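Local coordinates for protein Xaa-Pro dipeptidase (Pyrococcus horikoshii, PDB 1WY2) that probably splits dipeptides that carry a C-terminal proline after a nonpolar residue, as a homodimeric metallopeptidase with two metal ions in each subunit, at residues A[101-104]-A[105-108]; A[117-120]-A[121-124]; A[232-235]-A[236-239]; A[248-251]-A[252-256]. One frame throughout, in Å; residues are numbered along the deposited sequence.

Contact 1. Residues A[101-104]-A[105-108]; sequences FIEE and LKKK
The backbone N-H groups of L105, K106, K107 and K108 bond to the carbonyls of F101, I102, E103 and E104, the last pair closest at 2.7 Å from K108 N to E104 O. These are the final turns of helix 99-108, which links strands 90-93 and 113-116 in a beta-alpha-beta unit of the N-terminal domain. On the buried side F101 swings its ring toward L105 (CG anti to the backbone N, chi1 -170°), and F101 CE2 lies 3.7 Å from L105 CD1. The same pair rests on L24 of the central sheet and Y82 of helix 78-85, while Y44 meets the F101 ring nearly in parallel. I102 packs on Y99 of the second subunit.

The outer side carries charge. E103 OE2 forms a salt bridge with K106 NZ at 3.4 Å, the hydrogen bond within it weak; the lysine chain is extended. E104, bent at chi2 (-72°), runs alongside both K107 and K108; its OE1 touches the methylene K107 CD at 3.3 Å. The other oxygen makes the firmer salt bridge: K108 NZ meets E104 OE2 at 3.1 Å on its syn side, 32° out of the carboxylate plane.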
ATOM      1  N   PHE A 101       4.896 -17.909   1.588  1.00 27.66           N
ATOM      2  CA  PHE A 101       5.698 -18.110   0.389  1.00 27.97           C
ATOM      3  C   PHE A 101       6.942 -18.935   0.702  1.00 26.85           C
ATOM      4  O   PHE A 101       7.327 -19.811  -0.074  1.00 27.04           O
ATOM      5  CB  PHE A 101       6.104 -16.758  -0.199  1.00 29.05           C
ATOM      6  CG  PHE A 101       6.732 -16.856  -1.556  1.00 32.30           C
ATOM      7  CD1 PHE A 101       5.973 -17.231  -2.661  1.00 34.13           C
ATOM      8  CD2 PHE A 101       8.086 -16.592  -1.731  1.00 33.91           C
ATOM      9  CE1 PHE A 101       6.555 -17.340  -3.922  1.00 35.05           C
ATOM     10  CE2 PHE A 101       8.676 -16.698  -2.989  1.00 34.19           C
ATOM     11  CZ  PHE A 101       7.909 -17.073  -4.084  1.00 33.84           C
ATOM     12  N   ILE A 102       7.569 -18.655   1.841  1.00 26.01           N
ATOM     13  CA  ILE A 102       8.763 -19.382   2.251  1.00 26.87           C
ATOM     14  C   ILE A 102       8.456 -20.858   2.485  1.00 28.92           C
ATOM     15  O   ILE A 102       9.271 -21.726   2.169  1.00 29.22           O
ATOM     16  CB  ILE A 102       9.366 -18.785   3.536  1.00 27.60           C
ATOM     17  CG1 ILE A 102       9.898 -17.377   3.243  1.00 25.37           C
ATOM     18  CG2 ILE A 102      10.472 -19.686   4.062  1.00 27.10           C
ATOM     19  CD1 ILE A 102      10.435 -16.655   4.452  1.00 26.76           C
ATOM     20  N   GLU A 103       7.284 -21.144   3.041  1.00 28.63           N
ATOM     21  CA  GLU A 103       6.901 -22.530   3.286  1.00 31.02           C
ATOM     22  C   GLU A 103       6.751 -23.260   1.956  1.00 30.44           C
ATOM     23  O   GLU A 103       7.079 -24.442   1.848  1.00 31.41           O
ATOM     24  CB  GLU A 103       5.598 -22.594   4.084  1.00 31.76           C
ATOM     25  CG  GLU A 103       5.751 -22.165   5.536  1.00 33.73           C
ATOM     26  CD  GLU A 103       6.820 -22.958   6.267  1.00 35.99           C
ATOM     27  OE1 GLU A 103       6.716 -24.204   6.316  1.00 37.19           O
ATOM     28  OE2 GLU A 103       7.767 -22.340   6.796  1.00 36.12           O
ATOM     29  N   GLU A 104       6.255 -22.552   0.946  1.00 31.13           N
ATOM     30  CA  GLU A 104       6.094 -23.127  -0.385  1.00 33.15           C
ATOM     31  C   GLU A 104       7.466 -23.495  -0.943  1.00 33.09           C
ATOM     32  O   GLU A 104       7.667 -24.595  -1.453  1.00 33.49           O
ATOM     33  CB  GLU A 104       5.421 -22.122  -1.325  1.00 34.30           C
ATOM     34  CG  GLU A 104       3.920 -21.981  -1.140  1.00 37.92           C
ATOM     35  CD  GLU A 104       3.157 -23.191  -1.649  1.00 40.32           C
ATOM     36  OE1 GLU A 104       3.357 -24.298  -1.103  1.00 41.30           O
ATOM     37  OE2 GLU A 104       2.361 -23.032  -2.598  1.00 40.87           O
ATOM     38  N   LEU A 105       8.407 -22.561  -0.842  1.00 32.75           N
ATOM     39  CA  LEU A 105       9.762 -22.779  -1.337  1.00 32.49           C
ATOM     40  C   LEU A 105      10.402 -23.997  -0.675  1.00 32.84           C
ATOM     41  O   LEU A 105      11.124 -24.756  -1.320  1.00 33.53           O
ATOM     42  CB  LEU A 105      10.618 -21.534  -1.079  1.00 30.84           C
ATOM     43  CG  LEU A 105      10.206 -20.255  -1.816  1.00 29.58           C
ATOM     44  CD1 LEU A 105      10.988 -19.068  -1.269  1.00 28.16           C
ATOM     45  CD2 LEU A 105      10.452 -20.415  -3.306  1.00 29.36           C
ATOM     46  N   LYS A 106      10.133 -24.180   0.613  1.00 33.86           N
ATOM     47  CA  LYS A 106      10.683 -25.305   1.357  1.00 35.98           C
ATOM     48  C   LYS A 106      10.174 -26.645   0.840  1.00 37.01           C
ATOM     49  O   LYS A 106      10.930 -27.616   0.745  1.00 36.35           O
ATOM     50  CB  LYS A 106      10.326 -25.194   2.842  1.00 37.07           C
ATOM     51  CG  LYS A 106      11.037 -24.087   3.597  1.00 39.35           C
ATOM     52  CD  LYS A 106      10.675 -24.138   5.076  1.00 41.02           C
ATOM     53  CE  LYS A 106      11.397 -23.069   5.875  1.00 42.31           C
ATOM     54  NZ  LYS A 106      11.038 -23.136   7.320  1.00 43.10           N
ATOM     55  N   LYS A 107       8.889 -26.693   0.507  1.00 37.30           N
ATOM     56  CA  LYS A 107       8.277 -27.928   0.038  1.00 39.13           C
ATOM     57  C   LYS A 107       8.368 -28.182  -1.463  1.00 38.70           C
ATOM     58  O   LYS A 107       8.766 -29.268  -1.884  1.00 40.01           O
ATOM     59  CB  LYS A 107       6.808 -27.975   0.473  1.00 39.98           C
ATOM     60  CG  LYS A 107       5.951 -26.851  -0.085  1.00 42.51           C
ATOM     61  CD  LYS A 107       4.515 -26.933   0.421  1.00 44.81           C
ATOM     62  CE  LYS A 107       3.832 -28.222  -0.016  1.00 44.79           C
ATOM     63  NZ  LYS A 107       2.429 -28.304   0.483  1.00 44.72           N
ATOM     64  N   LYS A 108       8.011 -27.185  -2.267  1.00 38.19           N
ATOM     65  CA  LYS A 108       8.023 -27.336  -3.719  1.00 38.11           C
ATOM     66  C   LYS A 108       9.375 -27.164  -4.407  1.00 38.03           C
ATOM     67  O   LYS A 108       9.620 -27.770  -5.452  1.00 37.70           O
ATOM     68  CB  LYS A 108       6.995 -26.388  -4.341  1.00 37.82           C
ATOM     69  CG  LYS A 108       5.572 -26.664  -3.874  1.00 37.83           C
ATOM     70  CD  LYS A 108       4.564 -25.751  -4.554  1.00 38.56           C
ATOM     71  CE  LYS A 108       3.144 -26.108  -4.137  1.00 39.27           C
ATOM     72  NZ  LYS A 108       2.134 -25.226  -4.781  1.00 39.66           N
TER

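Contact 2. Residues A[117-120]-A[121-124]; sequences VDDV and IRDM
D119 and R122 lie side by side on the outer face of helix 118-125, carboxylate and guanidinium stacked with their planes 8° apart. D119 OD1 sits over one face of the guanidinium, offset toward its rim and 3.7 Å from R122 NH2; no N-H points at it, and this long salt bridge works through charge alone. D123, exposed to solvent, is held differently: R122 NE and R122 NH2 both bond to D123 OD1, at 3.1 and 3.2 Å, from one face of the carboxylate. A bend at chi3 (62°) turns the guanidinium so that one arginine serves both acids. A leucine in place of R122 would probably leave D119 and D123 without their shared positive partner and D123 OD1 without its two donors.

Against this charged side, the inner face is apolar and enclosed, with V117, V120, I121 and M124 all buried. V117 occupies the N-cap position, and I121 N bonds to V117 O at 3.3 Å. V117 CG2 faces I121 CG1 at 4.3 Å; M124 is bent at chi3, and its CE returns to 3.7 Å from V120 O. D118 OD1 hydrogen-bonds a glycerol, probably from the crystallisation liquor. V120 and M124 pack on helix 6-17, V117 and I121 on strand 22-25 of the N-terminal sheet, and M124 also on Y33 of helix 28-35; W296, from a loop, touches D118, I121 and R122.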
ATOM      1  N   VAL A 117      19.513 -11.160   2.698  1.00 20.90           N
ATOM      2  CA  VAL A 117      20.350 -10.420   1.758  1.00 19.94           C
ATOM      3  C   VAL A 117      20.083  -8.928   1.936  1.00 20.37           C
ATOM      4  O   VAL A 117      20.544  -8.098   1.153  1.00 17.97           O
ATOM      5  CB  VAL A 117      20.073 -10.814   0.288  1.00 20.51           C
ATOM      6  CG1 VAL A 117      20.385 -12.295   0.086  1.00 23.18           C
ATOM      7  CG2 VAL A 117      18.634 -10.489  -0.090  1.00 20.82           C
ATOM      8  N   ASP A 118      19.341  -8.605   2.990  1.00 18.68           N
ATOM      9  CA  ASP A 118      18.982  -7.231   3.331  1.00 20.90           C
ATOM     10  C   ASP A 118      20.192  -6.282   3.314  1.00 19.40           C
ATOM     11  O   ASP A 118      20.112  -5.165   2.801  1.00 17.56           O
ATOM     12  CB  ASP A 118      18.335  -7.227   4.726  1.00 24.18           C
ATOM     13  CG  ASP A 118      17.710  -5.894   5.093  1.00 29.88           C
ATOM     14  OD1 ASP A 118      16.675  -5.534   4.498  1.00 31.70           O
ATOM     15  OD2 ASP A 118      18.250  -5.206   5.984  1.00 32.91           O
ATOM     16  N   ASP A 119      21.310  -6.729   3.873  1.00 18.98           N
ATOM     17  CA  ASP A 119      22.521  -5.909   3.939  1.00 19.47           C
ATOM     18  C   ASP A 119      23.021  -5.380   2.595  1.00 18.64           C
ATOM     19  O   ASP A 119      23.426  -4.215   2.493  1.00 17.47           O
ATOM     20  CB  ASP A 119      23.655  -6.688   4.612  1.00 22.08           C
ATOM     21  CG  ASP A 119      23.517  -6.746   6.126  1.00 25.81           C
ATOM     22  OD1 ASP A 119      22.506  -6.247   6.664  1.00 26.11           O
ATOM     23  OD2 ASP A 119      24.428  -7.299   6.777  1.00 28.51           O
ATOM     24  N   VAL A 120      23.020  -6.227   1.569  1.00 18.17           N
ATOM     25  CA  VAL A 120      23.505  -5.783   0.266  1.00 16.96           C
ATOM     26  C   VAL A 120      22.482  -4.897  -0.435  1.00 17.58           C
ATOM     27  O   VAL A 120      22.850  -3.950  -1.130  1.00 16.71           O
ATOM     28  CB  VAL A 120      23.919  -6.983  -0.638  1.00 17.27           C
ATOM     29  CG1 VAL A 120      22.714  -7.836  -0.997  1.00 18.42           C
ATOM     30  CG2 VAL A 120      24.628  -6.467  -1.884  1.00 18.41           C
ATOM     31  N   ILE A 121      21.199  -5.188  -0.243  1.00 16.64           N
ATOM     32  CA  ILE A 121      20.158  -4.368  -0.850  1.00 16.16           C
ATOM     33  C   ILE A 121      20.256  -2.980  -0.221  1.00 15.39           C
ATOM     34  O   ILE A 121      20.207  -1.962  -0.911  1.00 15.61           O
ATOM     35  CB  ILE A 121      18.751  -4.953  -0.592  1.00 17.06           C
ATOM     36  CG1 ILE A 121      18.633  -6.328  -1.258  1.00 18.91           C
ATOM     37  CG2 ILE A 121      17.684  -4.005  -1.132  1.00 18.08           C
ATOM     38  CD1 ILE A 121      18.908  -6.322  -2.749  1.00 24.97           C
ATOM     39  N   ARG A 122      20.408  -2.952   1.099  1.00 15.43           N
ATOM     40  CA  ARG A 122      20.537  -1.696   1.832  1.00 15.96           C
ATOM     41  C   ARG A 122      21.770  -0.912   1.389  1.00 17.79           C
ATOM     42  O   ARG A 122      21.691   0.275   1.090  1.00 16.27           O
ATOM     43  CB  ARG A 122      20.644  -1.968   3.336  1.00 16.15           C
ATOM     44  CG  ARG A 122      20.981  -0.740   4.176  1.00 19.07           C
ATOM     45  CD  ARG A 122      21.527  -1.165   5.530  1.00 21.85           C
ATOM     46  NE  ARG A 122      22.769  -1.918   5.375  1.00 22.95           N
ATOM     47  CZ  ARG A 122      23.391  -2.553   6.364  1.00 27.23           C
ATOM     48  NH1 ARG A 122      22.884  -2.534   7.590  1.00 27.46           N
ATOM     49  NH2 ARG A 122      24.522  -3.204   6.127  1.00 27.10           N
ATOM     50  N   ASP A 123      22.917  -1.582   1.357  1.00 16.50           N
ATOM     51  CA  ASP A 123      24.152  -0.918   0.972  1.00 17.17           C
ATOM     52  C   ASP A 123      24.056  -0.228  -0.386  1.00 16.88           C
ATOM     53  O   ASP A 123      24.682   0.809  -0.600  1.00 16.64           O
ATOM     54  CB  ASP A 123      25.320  -1.913   0.996  1.00 19.08           C
ATOM     55  CG  ASP A 123      25.756  -2.269   2.413  1.00 22.03           C
ATOM     56  OD1 ASP A 123      25.176  -1.724   3.379  1.00 23.60           O
ATOM     57  OD2 ASP A 123      26.681  -3.094   2.567  1.00 26.04           O
ATOM     58  N   MET A 124      23.274  -0.796  -1.298  1.00 16.83           N
ATOM     59  CA  MET A 124      23.102  -0.191  -2.614  1.00 16.65           C
ATOM     60  C   MET A 124      22.099   0.960  -2.594  1.00 16.73           C
ATOM     61  O   MET A 124      22.421   2.078  -2.992  1.00 17.90           O
ATOM     62  CB  MET A 124      22.632  -1.231  -3.635  1.00 18.82           C
ATOM     63  CG  MET A 124      23.663  -2.296  -3.977  1.00 18.22           C
ATOM     64  SD  MET A 124      23.131  -3.288  -5.391  1.00 19.75           S
ATOM     65  CE  MET A 124      21.822  -4.263  -4.636  1.00 19.05           C
TER

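Contact 3. Residues A[232-235]-A[236-239]; sequences SPNE and KQKE
N234 and Q237 reach for each other's backbone at the start of helix 235-254, and in doing so bring their two amides together. The side chains run at about a right angle to one another, yet the amide planes are stacked, only 30° apart, with N234 ND2 3.5 Å from Q237 CD. N234 holds its CG between the backbone N and the carbonyl carbon (chi1 58°), a torsion that carries OD1 forward over the first turn. There N234 OD1 accepts from Q237 N at 2.8 Å, the donor approaching almost in line with the side-chain C=O.

The return bond closes a capping box: N234 N donates to Q237 OE1 at 2.9 Å, with an N-H...O angle of 162°. Q237 can span this distance because its chain is extended beyond CG, running back along the incoming loop until OE1 rests 3.3 Å from P233 CA. Its other amide atom, NE2, bonds the carbonyl of G206, so both ends of the amide are held and its flip is fixed. An alanine in place of Q237 would probably leave the amide N-H of N234 and the carbonyl of G206 without these partners, and the asparagine amide without the surface it stacks on.

Behind the cap the regular helix bonds begin, K238 N meeting N234 O at 3.1 Å and E239 N meeting E235 O at 3.0 Å. E239 OE2 hydrogen-bonds Y277 OH.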
ATOM      1  N   SER A 232      -4.190  34.238  14.406  1.00 29.71           N
ATOM      2  CA  SER A 232      -3.054  34.557  15.260  1.00 30.17           C
ATOM      3  C   SER A 232      -2.832  33.448  16.285  1.00 29.76           C
ATOM      4  O   SER A 232      -3.778  32.961  16.903  1.00 30.89           O
ATOM      5  CB  SER A 232      -3.293  35.885  15.980  1.00 31.05           C
ATOM      6  OG  SER A 232      -3.502  36.929  15.046  1.00 34.72           O
ATOM      7  N   PRO A 233      -1.574  33.029  16.471  1.00 28.55           N
ATOM      8  CA  PRO A 233      -1.286  31.970  17.440  1.00 28.16           C
ATOM      9  C   PRO A 233      -1.211  32.521  18.857  1.00 28.01           C
ATOM     10  O   PRO A 233      -0.813  33.668  19.058  1.00 28.51           O
ATOM     11  CB  PRO A 233       0.063  31.448  16.972  1.00 28.89           C
ATOM     12  CG  PRO A 233       0.738  32.703  16.520  1.00 30.09           C
ATOM     13  CD  PRO A 233      -0.358  33.403  15.727  1.00 28.46           C
ATOM     14  N   ASN A 234      -1.606  31.717  19.838  1.00 26.60           N
ATOM     15  CA  ASN A 234      -1.516  32.167  21.216  1.00 26.89           C
ATOM     16  C   ASN A 234      -0.090  31.891  21.680  1.00 26.16           C
ATOM     17  O   ASN A 234       0.690  31.253  20.971  1.00 24.38           O
ATOM     18  CB  ASN A 234      -2.541  31.459  22.114  1.00 27.63           C
ATOM     19  CG  ASN A 234      -2.399  29.955  22.105  1.00 27.69           C
ATOM     20  OD1 ASN A 234      -1.305  29.416  22.274  1.00 26.80           O
ATOM     21  ND2 ASN A 234      -3.518  29.264  21.924  1.00 30.94           N
ATOM     22  N   GLU A 235       0.258  32.380  22.863  1.00 26.02           N
ATOM     23  CA  GLU A 235       1.609  32.211  23.379  1.00 25.81           C
ATOM     24  C   GLU A 235       2.089  30.776  23.550  1.00 25.02           C
ATOM     25  O   GLU A 235       3.266  30.480  23.333  1.00 24.80           O
ATOM     26  CB  GLU A 235       1.748  32.964  24.704  1.00 29.38           C
ATOM     27  CG  GLU A 235       1.619  34.463  24.546  1.00 34.56           C
ATOM     28  CD  GLU A 235       2.554  35.006  23.478  1.00 38.07           C
ATOM     29  OE1 GLU A 235       3.780  34.804  23.605  1.00 39.98           O
ATOM     30  OE2 GLU A 235       2.062  35.627  22.510  1.00 40.01           O
ATOM     31  N   LYS A 236       1.191  29.878  23.932  1.00 24.08           N
ATOM     32  CA  LYS A 236       1.587  28.494  24.134  1.00 24.66           C
ATOM     33  C   LYS A 236       1.837  27.760  22.817  1.00 24.01           C
ATOM     34  O   LYS A 236       2.693  26.876  22.747  1.00 23.03           O
ATOM     35  CB  LYS A 236       0.541  27.799  25.006  1.00 27.44           C
ATOM     36  CG  LYS A 236       0.505  28.430  26.399  1.00 30.31           C
ATOM     37  CD  LYS A 236      -0.608  27.931  27.303  1.00 32.81           C
ATOM     38  CE  LYS A 236      -0.519  28.651  28.647  1.00 34.87           C
ATOM     39  NZ  LYS A 236      -1.593  28.290  29.607  1.00 35.02           N
ATOM     40  N   GLN A 237       1.108  28.140  21.773  1.00 23.19           N
ATOM     41  CA  GLN A 237       1.291  27.528  20.459  1.00 21.96           C
ATOM     42  C   GLN A 237       2.622  28.021  19.908  1.00 21.85           C
ATOM     43  O   GLN A 237       3.404  27.249  19.356  1.00 20.94           O
ATOM     44  CB  GLN A 237       0.170  27.943  19.503  1.00 22.08           C
ATOM     45  CG  GLN A 237      -1.202  27.418  19.877  1.00 21.22           C
ATOM     46  CD  GLN A 237      -2.285  27.932  18.953  1.00 20.53           C
ATOM     47  OE1 GLN A 237      -2.371  29.132  18.688  1.00 23.86           O
ATOM     48  NE2 GLN A 237      -3.125  27.031  18.464  1.00 22.64           N
ATOM     49  N   LYS A 238       2.869  29.317  20.062  1.00 22.43           N
ATOM     50  CA  LYS A 238       4.110  29.911  19.588  1.00 23.83           C
ATOM     51  C   LYS A 238       5.311  29.269  20.272  1.00 23.75           C
ATOM     52  O   LYS A 238       6.346  29.048  19.646  1.00 24.17           O
ATOM     53  CB  LYS A 238       4.104  31.421  19.849  1.00 27.12           C
ATOM     54  CG  LYS A 238       5.408  32.112  19.493  1.00 32.72           C
ATOM     55  CD  LYS A 238       5.262  33.626  19.505  1.00 38.12           C
ATOM     56  CE  LYS A 238       4.374  34.101  18.364  1.00 40.57           C
ATOM     57  NZ  LYS A 238       4.907  33.664  17.037  1.00 44.32           N
ATOM     58  N   GLU A 239       5.163  28.963  21.558  1.00 22.05           N
ATOM     59  CA  GLU A 239       6.244  28.351  22.322  1.00 23.45           C
ATOM     60  C   GLU A 239       6.696  27.012  21.746  1.00 22.67           C
ATOM     61  O   GLU A 239       7.871  26.834  21.419  1.00 22.37           O
ATOM     62  CB  GLU A 239       5.821  28.149  23.776  1.00 24.91           C
ATOM     63  CG  GLU A 239       6.903  27.523  24.643  1.00 31.84           C
ATOM     64  CD  GLU A 239       6.493  27.419  26.097  1.00 35.49           C
ATOM     65  OE1 GLU A 239       6.133  28.462  26.682  1.00 39.96           O
ATOM     66  OE2 GLU A 239       6.534  26.301  26.652  1.00 35.72           O
TER

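Contact 4. Residues A[248-251]-A[252-256]; sequences QKKA and VESAK
Q248 meets V252 one turn later on the buried side of helix 235-254: Q248 NE2 lies 3.6 Å from V252 CG2, and the same methyl comes within 3.2 Å of Q248 O. A turn at chi2 (-91°) folds the amide back toward the valine. The polar atoms of the Q248 amide have their partners elsewhere, NE2 in D331 and OE1 in R348.

K249 stands on the outer side, where its carbonyl takes the amide of E253 at 3.0 Å; the chain of E253 passes over that oxygen, with E253 CG 3.0 Å from K249 O. K250 sends its ammonium to E253 through a water, which accepts from K250 NZ and donates to E253 OE2 at 3.0 Å, a bridge across two charges too far apart for direct contact. The carbonyl of K250 is held by S254, whose OG donates to K250 O at 2.8 Å from above the carbonyl plane, and S254 N adds a weak bond to the same oxygen. A251 packs inward on I315 and L285, and its carbonyl accepts weak bonds from S254 N and A255 N.

These bent, weak bonds, with A255 the first residue to leave helical angles, mark the C-terminal end of a helix packed on strands 312-321 and 325-336. Q248 reaches D331, which follows the zinc ligand E330 in sequence, as befits the pita-bread fold of M24 metallopeptidases, whose helices back the metal-bearing sheet.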
ATOM      1  N   GLN A 248      14.669  21.504  14.618  1.00 17.90           N
ATOM      2  CA  GLN A 248      14.754  21.079  13.224  1.00 17.42           C
ATOM      3  C   GLN A 248      15.921  21.779  12.530  1.00 17.67           C
ATOM      4  O   GLN A 248      16.709  21.143  11.830  1.00 16.19           O
ATOM      5  CB  GLN A 248      13.436  21.385  12.499  1.00 18.34           C
ATOM      6  CG  GLN A 248      13.183  20.559  11.228  1.00 17.43           C
ATOM      7  CD  GLN A 248      13.715  21.213   9.967  1.00 18.53           C
ATOM      8  OE1 GLN A 248      14.169  22.353   9.987  1.00 19.26           O
ATOM      9  NE2 GLN A 248      13.644  20.493   8.854  1.00 18.20           N
ATOM     10  N   LYS A 249      16.038  23.087  12.732  1.00 17.96           N
ATOM     11  CA  LYS A 249      17.120  23.845  12.111  1.00 20.27           C
ATOM     12  C   LYS A 249      18.489  23.347  12.559  1.00 20.12           C
ATOM     13  O   LYS A 249      19.396  23.181  11.741  1.00 21.30           O
ATOM     14  CB  LYS A 249      16.987  25.334  12.437  1.00 23.33           C
ATOM     15  CG  LYS A 249      15.898  26.046  11.657  1.00 28.74           C
ATOM     16  CD  LYS A 249      15.832  27.519  12.038  1.00 31.63           C
ATOM     17  CE  LYS A 249      17.166  28.216  11.791  1.00 34.70           C
ATOM     18  NZ  LYS A 249      17.152  29.629  12.266  1.00 39.44           N
ATOM     19  N   LYS A 250      18.633  23.106  13.859  1.00 20.71           N
ATOM     20  CA  LYS A 250      19.899  22.632  14.407  1.00 21.72           C
ATOM     21  C   LYS A 250      20.256  21.255  13.847  1.00 21.84           C
ATOM     22  O   LYS A 250      21.407  21.005  13.490  1.00 19.76           O
ATOM     23  CB  LYS A 250      19.821  22.568  15.935  1.00 24.41           C
ATOM     24  CG  LYS A 250      21.141  22.219  16.615  1.00 27.87           C
ATOM     25  CD  LYS A 250      22.190  23.290  16.363  1.00 31.49           C
ATOM     26  CE  LYS A 250      23.484  22.981  17.096  1.00 32.51           C
ATOM     27  NZ  LYS A 250      24.509  24.037  16.867  1.00 36.04           N
ATOM     28  N   ALA A 251      19.268  20.369  13.760  1.00 19.61           N
ATOM     29  CA  ALA A 251      19.512  19.030  13.238  1.00 20.25           C
ATOM     30  C   ALA A 251      19.947  19.087  11.776  1.00 19.88           C
ATOM     31  O   ALA A 251      20.897  18.415  11.385  1.00 21.29           O
ATOM     32  CB  ALA A 251      18.264  18.168  13.385  1.00 20.36           C
ATOM     33  N   VAL A 252      19.256  19.885  10.969  1.00 19.61           N
ATOM     34  CA  VAL A 252      19.618  20.001   9.559  1.00 19.48           C
ATOM     35  C   VAL A 252      21.048  20.527   9.428  1.00 20.62           C
ATOM     36  O   VAL A 252      21.834  20.026   8.623  1.00 18.77           O
ATOM     37  CB  VAL A 252      18.666  20.955   8.801  1.00 19.49           C
ATOM     38  CG1 VAL A 252      19.172  21.171   7.383  1.00 20.42           C
ATOM     39  CG2 VAL A 252      17.252  20.368   8.764  1.00 17.50           C
ATOM     40  N   GLU A 253      21.383  21.536  10.227  1.00 22.12           N
ATOM     41  CA  GLU A 253      22.722  22.127  10.198  1.00 22.88           C
ATOM     42  C   GLU A 253      23.802  21.159  10.679  1.00 23.93           C
ATOM     43  O   GLU A 253      24.975  21.306  10.326  1.00 24.87           O
ATOM     44  CB  GLU A 253      22.761  23.392  11.064  1.00 25.75           C
ATOM     45  CG  GLU A 253      21.860  24.517  10.576  1.00 28.92           C
ATOM     46  CD  GLU A 253      21.719  25.646  11.587  1.00 31.34           C
ATOM     47  OE1 GLU A 253      21.028  26.643  11.277  1.00 34.05           O
ATOM     48  OE2 GLU A 253      22.286  25.539  12.698  1.00 34.14           O
ATOM     49  N   SER A 254      23.406  20.175  11.481  1.00 22.57           N
ATOM     50  CA  SER A 254      24.336  19.188  12.023  1.00 23.88           C
ATOM     51  C   SER A 254      24.489  17.947  11.148  1.00 24.58           C
ATOM     52  O   SER A 254      25.419  17.158  11.334  1.00 24.88           O
ATOM     53  CB  SER A 254      23.881  18.760  13.422  1.00 24.66           C
ATOM     54  OG  SER A 254      23.814  19.870  14.300  1.00 27.00           O
ATOM     55  N   ALA A 255      23.571  17.765  10.203  1.00 23.13           N
ATOM     56  CA  ALA A 255      23.610  16.612   9.311  1.00 22.73           C
ATOM     57  C   ALA A 255      24.801  16.690   8.363  1.00 23.30           C
ATOM     58  O   ALA A 255      24.910  17.617   7.560  1.00 25.78           O
ATOM     59  CB  ALA A 255      22.313  16.523   8.515  1.00 22.24           C
ATOM     60  N   LYS A 256      25.692  15.709   8.467  1.00 23.16           N
ATOM     61  CA  LYS A 256      26.883  15.651   7.629  1.00 23.09           C
ATOM     62  C   LYS A 256      27.487  14.253   7.721  1.00 23.54           C
ATOM     63  O   LYS A 256      27.177  13.498   8.643  1.00 23.17           O
ATOM     64  CB  LYS A 256      27.910  16.680   8.105  1.00 24.81           C
ATOM     65  CG  LYS A 256      28.452  16.408   9.498  1.00 27.68           C
ATOM     66  CD  LYS A 256      29.397  17.514   9.950  1.00 33.17           C
ATOM     67  CE  LYS A 256      29.979  17.214  11.326  1.00 36.41           C
ATOM     68  NZ  LYS A 256      30.931  18.270  11.780  1.00 39.41           N
TER
HETATM   69  O   HOH W   1      24.878  24.483  13.832  1.00 48.26           O

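Overall arrangement
All four contacts are local and follow one another in series, so none nests in or crosses another and none closes a long loop. Contact 1 finishes helix 99-108; after strand 113-116, contact 2 starts helix 118-125 in the same N-terminal domain, their centres 23 Å apart. The chain then enters the M24 metallopeptidase domain. Contacts 3 and 4 mark the beginning and the end of one helix, 235-254, with centres 24 Å apart; contact 3 lies at the surface, whereas contact 4 packs on strands 312-321 and 325-336. Contacts 1 and 3 are the farthest apart, about 58 Å between centres, on opposite sides of the chain's centre.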